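Local coordinates for ABC transporter substrate binding protein (Ribose) (Agrobacterium vitis, PDB 4WUT) that binds a monosaccharide, here beta-D-fucopyranose, in the cleft between its lobes, probably as the sugar receptor of an ABC transporter, at residues Gly24-Trp38 with Ala54-Ser66. Sequence-based numbering, arbitrary orientation.
Sequences GEIAVIVKTVNSTFW and AHTITFQGPAAES. With FCB (beta-D-fucopyranose), chain E.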
ATOM      1  N   GLY A  24      12.667 -15.974 -20.982  1.00 33.58           N
ATOM      2  CA  GLY A  24      12.411 -16.424 -19.630  1.00 32.73           C
ATOM      3  C   GLY A  24      12.040 -15.271 -18.723  1.00 31.63           C
ATOM      4  O   GLY A  24      12.481 -15.215 -17.574  1.00 29.53           O
ATOM      5  N   GLU A  25      11.226 -14.352 -19.237  1.00 22.89           N
ATOM      6  CA  GLU A  25      10.861 -13.143 -18.504  1.00 19.69           C
ATOM      7  C   GLU A  25       9.740 -13.343 -17.494  1.00 19.04           C
ATOM      8  O   GLU A  25       8.677 -13.872 -17.820  1.00 21.34           O
ATOM      9  CB  GLU A  25      10.426 -12.038 -19.475  1.00 20.81           C
ATOM     10  CG  GLU A  25      10.016 -10.753 -18.783  1.00 20.77           C
ATOM     11  CD  GLU A  25       9.593  -9.649 -19.735  1.00 22.67           C
ATOM     12  OE1 GLU A  25       9.697  -9.829 -20.972  1.00 21.54           O
ATOM     13  OE2 GLU A  25       9.137  -8.598 -19.229  1.00 21.40           O
ATOM     14  N   ILE A  26       9.978 -12.895 -16.269  1.00 18.82           N
ATOM     15  CA  ILE A  26       8.912 -12.708 -15.289  1.00 18.92           C
ATOM     16  C   ILE A  26       8.646 -11.198 -15.183  1.00 21.74           C
ATOM     17  O   ILE A  26       9.507 -10.455 -14.746  1.00 19.42           O
ATOM     18  CB  ILE A  26       9.316 -13.279 -13.929  1.00 23.06           C
ATOM     19  CG1 ILE A  26       9.452 -14.808 -14.018  1.00 23.33           C
ATOM     20  CG2 ILE A  26       8.294 -12.909 -12.875  1.00 21.46           C
ATOM     21  CD1 ILE A  26       9.883 -15.452 -12.728  1.00 27.80           C
ATOM     22  N   ALA A  27       7.475 -10.748 -15.616  1.00 15.45           N
ATOM     23  CA  ALA A  27       7.178  -9.319 -15.669  1.00 16.66           C
ATOM     24  C   ALA A  27       6.568  -8.865 -14.352  1.00 16.26           C
ATOM     25  O   ALA A  27       5.480  -9.300 -13.987  1.00 14.72           O
ATOM     26  CB  ALA A  27       6.235  -9.013 -16.838  1.00 19.08           C
ATOM     27  N   VAL A  28       7.291  -8.007 -13.635  1.00 12.99           N
ATOM     28  CA  VAL A  28       6.761  -7.384 -12.439  1.00 14.68           C
ATOM     29  C   VAL A  28       6.193  -6.029 -12.828  1.00 13.28           C
ATOM     30  O   VAL A  28       6.909  -5.182 -13.387  1.00 14.25           O
ATOM     31  CB  VAL A  28       7.844  -7.210 -11.374  1.00 17.46           C
ATOM     32  CG1 VAL A  28       7.242  -6.619 -10.111  1.00 14.59           C
ATOM     33  CG2 VAL A  28       8.525  -8.541 -11.092  1.00 17.08           C
ATOM     34  N   ILE A  29       4.907  -5.856 -12.556  1.00 10.42           N
ATOM     35  CA  ILE A  29       4.177  -4.662 -12.948  1.00  9.80           C
ATOM     36  C   ILE A  29       3.511  -4.051 -11.724  1.00 13.35           C
ATOM     37  O   ILE A  29       2.644  -4.674 -11.080  1.00 11.06           O
ATOM     38  CB  ILE A  29       3.129  -4.979 -14.053  1.00  9.94           C
ATOM     39  CG1 ILE A  29       3.829  -5.497 -15.306  1.00 11.46           C
ATOM     40  CG2 ILE A  29       2.275  -3.730 -14.365  1.00 11.79           C
ATOM     41  CD1 ILE A  29       2.886  -6.064 -16.362  1.00 12.76           C
ATOM     42  N   VAL A  30       3.942  -2.845 -11.370  1.00 12.18           N
ATOM     43  CA  VAL A  30       3.467  -2.195 -10.166  1.00 11.16           C
ATOM     44  C   VAL A  30       2.749  -0.892 -10.481  1.00  8.42           C
ATOM     45  O   VAL A  30       2.649  -0.511 -11.648  1.00 10.49           O
ATOM     46  CB  VAL A  30       4.616  -1.951  -9.158  1.00 12.64           C
ATOM     47  CG1 VAL A  30       5.201  -3.296  -8.681  1.00 16.17           C
ATOM     48  CG2 VAL A  30       5.688  -1.066  -9.737  1.00 13.59           C
ATOM     49  N   LYS A  31       2.216  -0.206  -9.466  1.00 10.94           N
ATOM     50  CA  LYS A  31       1.365   0.938  -9.739  1.00  9.67           C
ATOM     51  C   LYS A  31       2.112   2.171 -10.246  1.00  8.44           C
ATOM     52  O   LYS A  31       1.543   2.980 -10.949  1.00 11.41           O
ATOM     53  CB  LYS A  31       0.552   1.338  -8.518  1.00 10.80           C
ATOM     54  CG  LYS A  31      -0.359   0.236  -7.945  1.00 10.02           C
ATOM     55  CD  LYS A  31      -1.175   0.798  -6.794  1.00  8.37           C
ATOM     56  CE  LYS A  31      -1.934  -0.256  -6.005  1.00  9.76           C
ATOM     57  NZ  LYS A  31      -2.692   0.396  -4.914  1.00 11.98           N
ATOM     58  N   THR A  32       3.374   2.304  -9.832  1.00 11.59           N
ATOM     59  CA  THR A  32       4.247   3.356 -10.328  1.00  9.82           C
ATOM     60  C   THR A  32       5.660   2.974  -9.929  1.00 15.12           C
ATOM     61  O   THR A  32       5.859   2.258  -8.955  1.00 15.14           O
ATOM     62  CB  THR A  32       3.916   4.739  -9.742  1.00 15.22           C
ATOM     63  OG1 THR A  32       4.770   5.718 -10.345  1.00 19.12           O
ATOM     64  CG2 THR A  32       4.089   4.773  -8.217  1.00 16.63           C
ATOM     65  N   VAL A  33       6.650   3.401 -10.699  1.00 20.18           N
ATOM     66  CA  VAL A  33       8.034   3.109 -10.330  1.00 24.19           C
ATOM     67  C   VAL A  33       8.588   4.240  -9.462  1.00 24.20           C
ATOM     68  O   VAL A  33       9.562   4.053  -8.722  1.00 23.16           O
ATOM     69  CB  VAL A  33       8.916   2.903 -11.569  1.00 28.72           C
ATOM     70  CG1 VAL A  33       8.599   1.556 -12.207  1.00 31.02           C
ATOM     71  CG2 VAL A  33       8.727   4.055 -12.559  1.00 29.81           C
ATOM     72  N   ASN A  34       7.934   5.396  -9.535  1.00 28.36           N
ATOM     73  CA  ASN A  34       8.342   6.575  -8.781  1.00 31.49           C
ATOM     74  C   ASN A  34       7.911   6.525  -7.325  1.00 29.27           C
ATOM     75  O   ASN A  34       7.020   7.288  -6.917  1.00 28.13           O
ATOM     76  CB  ASN A  34       7.737   7.822  -9.426  1.00 35.06           C
ATOM     77  CG  ASN A  34       8.088   7.944 -10.891  1.00 35.28           C
ATOM     78  OD1 ASN A  34       9.207   7.613 -11.298  1.00 44.26           O
ATOM     79  ND2 ASN A  34       7.135   8.427 -11.698  1.00 39.96           N
ATOM     80  N   SER A  35       8.551   5.652  -6.539  1.00 17.33           N
ATOM     81  CA  SER A  35       8.079   5.379  -5.199  1.00 14.54           C
ATOM     82  C   SER A  35       9.085   4.574  -4.374  1.00 15.13           C
ATOM     83  O   SER A  35       9.555   3.512  -4.806  1.00 16.21           O
ATOM     84  CB  SER A  35       6.761   4.604  -5.330  1.00 18.11           C
ATOM     85  OG  SER A  35       6.404   3.968  -4.141  1.00 15.62           O
ATOM     86  N   THR A  36       9.405   5.042  -3.172  1.00 14.55           N
ATOM     87  CA  THR A  36      10.313   4.275  -2.321  1.00 14.54           C
ATOM     88  C   THR A  36       9.650   2.951  -1.897  1.00 13.66           C
ATOM     89  O   THR A  36      10.322   1.946  -1.759  1.00 14.57           O
ATOM     90  CB  THR A  36      10.867   5.085  -1.097  1.00 15.00           C
ATOM     91  OG1 THR A  36       9.817   5.819  -0.467  1.00 15.57           O
ATOM     92  CG2 THR A  36      11.929   6.057  -1.532  1.00 18.21           C
ATOM     93  N   PHE A  37       8.328   2.954  -1.720  1.00 12.69           N
ATOM     94  CA  PHE A  37       7.606   1.733  -1.389  1.00 12.97           C
ATOM     95  C   PHE A  37       7.788   0.702  -2.508  1.00 11.50           C
ATOM     96  O   PHE A  37       8.185  -0.418  -2.247  1.00 12.54           O
ATOM     97  CB  PHE A  37       6.116   2.022  -1.139  1.00 12.36           C
ATOM     98  CG  PHE A  37       5.297   0.787  -0.866  1.00 11.71           C
ATOM     99  CD1 PHE A  37       4.720   0.075  -1.899  1.00 10.91           C
ATOM    100  CD2 PHE A  37       5.099   0.337   0.432  1.00 11.51           C
ATOM    101  CE1 PHE A  37       3.981  -1.070  -1.646  1.00 11.19           C
ATOM    102  CE2 PHE A  37       4.360  -0.810   0.673  1.00 10.72           C
ATOM    103  CZ  PHE A  37       3.797  -1.499  -0.367  1.00  9.67           C
ATOM    104  N   TRP A  38       7.490   1.080  -3.754  1.00 14.61           N
ATOM    105  CA  TRP A  38       7.578   0.116  -4.853  1.00 10.64           C
ATOM    106  C   TRP A  38       9.025  -0.261  -5.135  1.00 11.87           C
ATOM    107  O   TRP A  38       9.297  -1.385  -5.545  1.00 13.84           O
ATOM    108  CB  TRP A  38       6.855   0.605  -6.127  1.00 11.84           C
ATOM    109  CG  TRP A  38       5.370   0.713  -5.923  1.00  9.18           C
ATOM    110  CD1 TRP A  38       4.613   1.844  -5.947  1.00 12.17           C
ATOM    111  CD2 TRP A  38       4.471  -0.359  -5.611  1.00  8.67           C
ATOM    112  NE1 TRP A  38       3.296   1.540  -5.685  1.00 11.79           N
ATOM    113  CE2 TRP A  38       3.188   0.195  -5.468  1.00 10.95           C
ATOM    114  CE3 TRP A  38       4.633  -1.727  -5.437  1.00 10.80           C
ATOM    115  CZ2 TRP A  38       2.073  -0.578  -5.152  1.00 11.75           C
ATOM    116  CZ3 TRP A  38       3.527  -2.493  -5.124  1.00 10.89           C
ATOM    117  CH2 TRP A  38       2.264  -1.922  -4.999  1.00 11.26           C
ATOM    118  N   ALA A  54      17.260 -19.551 -14.330  1.00 33.49           N
ATOM    119  CA  ALA A  54      16.420 -19.828 -15.499  1.00 34.44           C
ATOM    120  C   ALA A  54      15.540 -18.658 -15.924  1.00 36.59           C
ATOM    121  O   ALA A  54      15.138 -18.566 -17.084  1.00 38.46           O
ATOM    122  CB  ALA A  54      15.557 -21.045 -15.230  1.00 37.66           C
ATOM    123  N   HIS A  55      15.229 -17.774 -14.989  1.00 31.20           N
ATOM    124  CA  HIS A  55      14.336 -16.662 -15.281  1.00 29.06           C
ATOM    125  C   HIS A  55      14.954 -15.348 -14.868  1.00 28.43           C
ATOM    126  O   HIS A  55      15.832 -15.300 -14.000  1.00 30.73           O
ATOM    127  CB  HIS A  55      13.002 -16.858 -14.565  1.00 28.41           C
ATOM    128  CG  HIS A  55      12.200 -18.000 -15.104  1.00 27.93           C
ATOM    129  ND1 HIS A  55      12.181 -19.243 -14.512  1.00 31.88           N
ATOM    130  CD2 HIS A  55      11.390 -18.083 -16.186  1.00 27.90           C
ATOM    131  CE1 HIS A  55      11.390 -20.045 -15.206  1.00 31.62           C
ATOM    132  NE2 HIS A  55      10.899 -19.364 -16.225  1.00 33.60           N
ATOM    133  N   THR A  56      14.490 -14.285 -15.512  1.00 25.43           N
ATOM    134  CA  THR A  56      14.872 -12.934 -15.146  1.00 25.01           C
ATOM    135  C   THR A  56      13.596 -12.146 -14.874  1.00 29.76           C
ATOM    136  O   THR A  56      12.507 -12.593 -15.241  1.00 25.96           O
ATOM    137  CB  THR A  56      15.661 -12.272 -16.284  1.00 30.01           C
ATOM    138  OG1 THR A  56      14.878 -12.274 -17.481  1.00 31.12           O
ATOM    139  CG2 THR A  56      16.962 -13.021 -16.541  1.00 37.08           C
ATOM    140  N   ILE A  57      13.706 -10.991 -14.217  1.00 29.28           N
ATOM    141  CA  ILE A  57      12.550 -10.123 -14.054  1.00 25.68           C
ATOM    142  C   ILE A  57      12.752  -8.801 -14.783  1.00 25.96           C
ATOM    143  O   ILE A  57      13.875  -8.325 -14.968  1.00 24.92           O
ATOM    144  CB  ILE A  57      12.180  -9.805 -12.557  1.00 24.44           C
ATOM    145  CG1 ILE A  57      13.305  -9.039 -11.860  1.00 28.48           C
ATOM    146  CG2 ILE A  57      11.852 -11.069 -11.777  1.00 25.78           C
ATOM    147  CD1 ILE A  57      12.989  -8.699 -10.429  1.00 30.84           C
ATOM    148  N   THR A  58      11.637  -8.256 -15.228  1.00 24.64           N
ATOM    149  CA  THR A  58      11.556  -6.868 -15.621  1.00 20.26           C
ATOM    150  C   THR A  58      10.690  -6.200 -14.561  1.00 20.47           C
ATOM    151  O   THR A  58       9.847  -6.845 -13.947  1.00 19.63           O
ATOM    152  CB  THR A  58      10.923  -6.735 -17.004  1.00 21.98           C
ATOM    153  OG1 THR A  58       9.663  -7.408 -17.004  1.00 19.84           O
ATOM    154  CG2 THR A  58      11.828  -7.360 -18.066  1.00 23.76           C
ATOM    155  N   PHE A  59      10.916  -4.916 -14.318  1.00 18.71           N
ATOM    156  CA  PHE A  59      10.160  -4.179 -13.319  1.00 17.66           C
ATOM    157  C   PHE A  59       9.676  -2.908 -13.981  1.00 17.15           C
ATOM    158  O   PHE A  59      10.485  -2.121 -14.474  1.00 18.05           O
ATOM    159  CB  PHE A  59      11.061  -3.832 -12.131  1.00 17.87           C
ATOM    160  CG  PHE A  59      10.311  -3.309 -10.933  1.00 16.94           C
ATOM    161  CD1 PHE A  59       9.705  -4.191 -10.049  1.00 20.28           C
ATOM    162  CD2 PHE A  59      10.251  -1.957 -10.669  1.00 25.14           C
ATOM    163  CE1 PHE A  59       9.018  -3.711  -8.929  1.00 26.64           C
ATOM    164  CE2 PHE A  59       9.561  -1.476  -9.554  1.00 24.27           C
ATOM    165  CZ  PHE A  59       8.951  -2.355  -8.695  1.00 20.95           C
ATOM    166  N   GLN A  60       8.366  -2.717 -14.022  1.00 16.28           N
ATOM    167  CA  GLN A  60       7.770  -1.618 -14.777  1.00 15.86           C
ATOM    168  C   GLN A  60       6.537  -1.106 -14.044  1.00 14.76           C
ATOM    169  O   GLN A  60       5.891  -1.846 -13.296  1.00 14.44           O
ATOM    170  CB  GLN A  60       7.368  -2.112 -16.178  1.00 18.30           C
ATOM    171  CG  GLN A  60       8.259  -3.236 -16.758  1.00 38.57           C
ATOM    172  CD  GLN A  60       7.494  -4.533 -17.082  1.00 37.70           C
ATOM    173  OE1 GLN A  60       6.817  -4.623 -18.117  1.00 41.44           O
ATOM    174  NE2 GLN A  60       7.621  -5.552 -16.209  1.00 17.68           N
ATOM    175  N   GLY A  61       6.198   0.156 -14.257  1.00 14.28           N
ATOM    176  CA  GLY A  61       4.968   0.712 -13.750  1.00 13.32           C
ATOM    177  C   GLY A  61       4.729   2.036 -14.424  1.00 13.07           C
ATOM    178  O   GLY A  61       5.697   2.641 -14.937  1.00 13.62           O
ATOM    179  N   PRO A  62       3.463   2.485 -14.452  1.00 12.37           N
ATOM    180  CA  PRO A  62       3.175   3.796 -15.043  1.00 12.13           C
ATOM    181  C   PRO A  62       3.771   4.940 -14.242  1.00 11.82           C
ATOM    182  O   PRO A  62       4.417   4.733 -13.217  1.00 11.84           O
ATOM    183  CB  PRO A  62       1.638   3.870 -15.018  1.00 12.97           C
ATOM    184  CG  PRO A  62       1.195   2.440 -14.990  1.00 12.72           C
ATOM    185  CD  PRO A  62       2.231   1.739 -14.146  1.00 12.00           C
ATOM    186  N   ALA A  63       3.528   6.164 -14.707  1.00 12.63           N
ATOM    187  CA  ALA A  63       4.096   7.331 -14.065  1.00 13.16           C
ATOM    188  C   ALA A  63       3.386   7.725 -12.791  1.00 14.01           C
ATOM    189  O   ALA A  63       3.933   8.471 -11.992  1.00 15.47           O
ATOM    190  CB  ALA A  63       4.080   8.490 -15.020  1.00 15.81           C
ATOM    191  N   ALA A  64       2.178   7.215 -12.582  1.00 12.17           N
ATOM    192  CA  ALA A  64       1.411   7.566 -11.394  1.00 13.94           C
ATOM    193  C   ALA A  64       0.419   6.450 -11.105  1.00 11.41           C
ATOM    194  O   ALA A  64       0.010   5.725 -12.003  1.00 10.92           O
ATOM    195  CB  ALA A  64       0.670   8.853 -11.611  1.00 13.26           C
ATOM    196  N   GLU A  65       0.034   6.311  -9.839  1.00 10.64           N
ATOM    197  CA  GLU A  65      -0.907   5.265  -9.456  1.00  9.48           C
ATOM    198  C   GLU A  65      -2.305   5.448 -10.006  1.00 10.32           C
ATOM    199  O   GLU A  65      -3.071   4.490 -10.087  1.00 10.88           O
ATOM    200  CB  GLU A  65      -0.981   5.137  -7.919  1.00 10.76           C
ATOM    201  CG  GLU A  65       0.362   4.776  -7.283  1.00 10.03           C
ATOM    202  CD  GLU A  65       0.266   4.129  -5.921  1.00 11.18           C
ATOM    203  OE1 GLU A  65      -0.815   4.197  -5.246  1.00 10.15           O
ATOM    204  OE2 GLU A  65       1.288   3.503  -5.544  1.00 13.29           O
ATOM    205  N   SER A  66      -2.622   6.675 -10.411  1.00 11.15           N
ATOM    206  CA  SER A  66      -3.900   6.999 -11.028  1.00 10.24           C
ATOM    207  C   SER A  66      -3.960   6.643 -12.521  1.00 10.12           C
ATOM    208  O   SER A  66      -5.033   6.697 -13.130  1.00 11.75           O
ATOM    209  CB  SER A  66      -4.181   8.496 -10.864  1.00 13.63           C
ATOM    210  OG  SER A  66      -3.104   9.290 -11.315  1.00 16.76           O
TER
HETATM  211  C1  FCB E 404       1.170   1.417  -0.065  1.00  6.39           C
HETATM  212  C2  FCB E 404      -0.032   0.755  -0.725  1.00 12.22           C
HETATM  213  C3  FCB E 404       0.168   0.577  -2.130  1.00 13.19           C
HETATM  214  C4  FCB E 404       0.576   1.915  -2.801  1.00 13.17           C
HETATM  215  C5  FCB E 404       1.783   2.438  -1.974  1.00 12.00           C
HETATM  216  C6  FCB E 404       2.329   3.791  -2.517  1.00 13.06           C
HETATM  217  O1  FCB E 404       0.748   1.806   1.155  1.00 10.01           O
HETATM  218  O2  FCB E 404      -0.173  -0.548  -0.096  1.00 11.33           O
HETATM  219  O3  FCB E 404      -1.089   0.090  -2.668  1.00 13.33           O
HETATM  220  O4  FCB E 404      -0.529   2.851  -2.832  1.00 15.67           O
HETATM  221  O5  FCB E 404       1.408   2.671  -0.688  1.00 14.30           O
HETATM  222  O   HOH W   1      -3.358   2.966  -5.365  1.00 10.45           O
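The ring of F59 fills a hollow lined by V28, V30, V33 and the backbone of W38: V28 CG1 reaches F59 CD1 at 3.5 Å, while V30 CG2 lies 3.7 Å from F59 CZ at the far end of the ring. With its CG anti to the backbone N (chi1 -169°), the ring lies over the first strand, on the face that also carries I26 and I57, covered by helix 36-49 over I57 and F59 and by helix 267-282 over I26. Beneath, six backbone hydrogen bonds, from T56 N to G24 O through V30 N to Q60 O, join strands 25-29 and 56-60 in parallel. On the other face, T58 OG1 donates to E25 OE2 (2.6 Å), a carboxylate oxygen also paired with R81.

Past the strands, V33 CG1 presses on the G61 backbone, 3.5 Å from G61 N, and T32 OG1 donates to P62 O. E65 then crosses K31 at a slant, CG against K31 CB, and meets the indole edge: W38 NE1 points straight at E65 OE2 (2.8 Å, 174°), in the ring plane. Its other oxygen, OE1, accepts from fucose O4 and is bonded to S193; a water bridges it to K31 NZ, which donates to fucose O3 (2.8 Å). This is a right-handed beta-alpha-beta crossover at the sheet edge of a periplasmic binding protein, whose C-terminal strand ends deliver the sugar-binding loops.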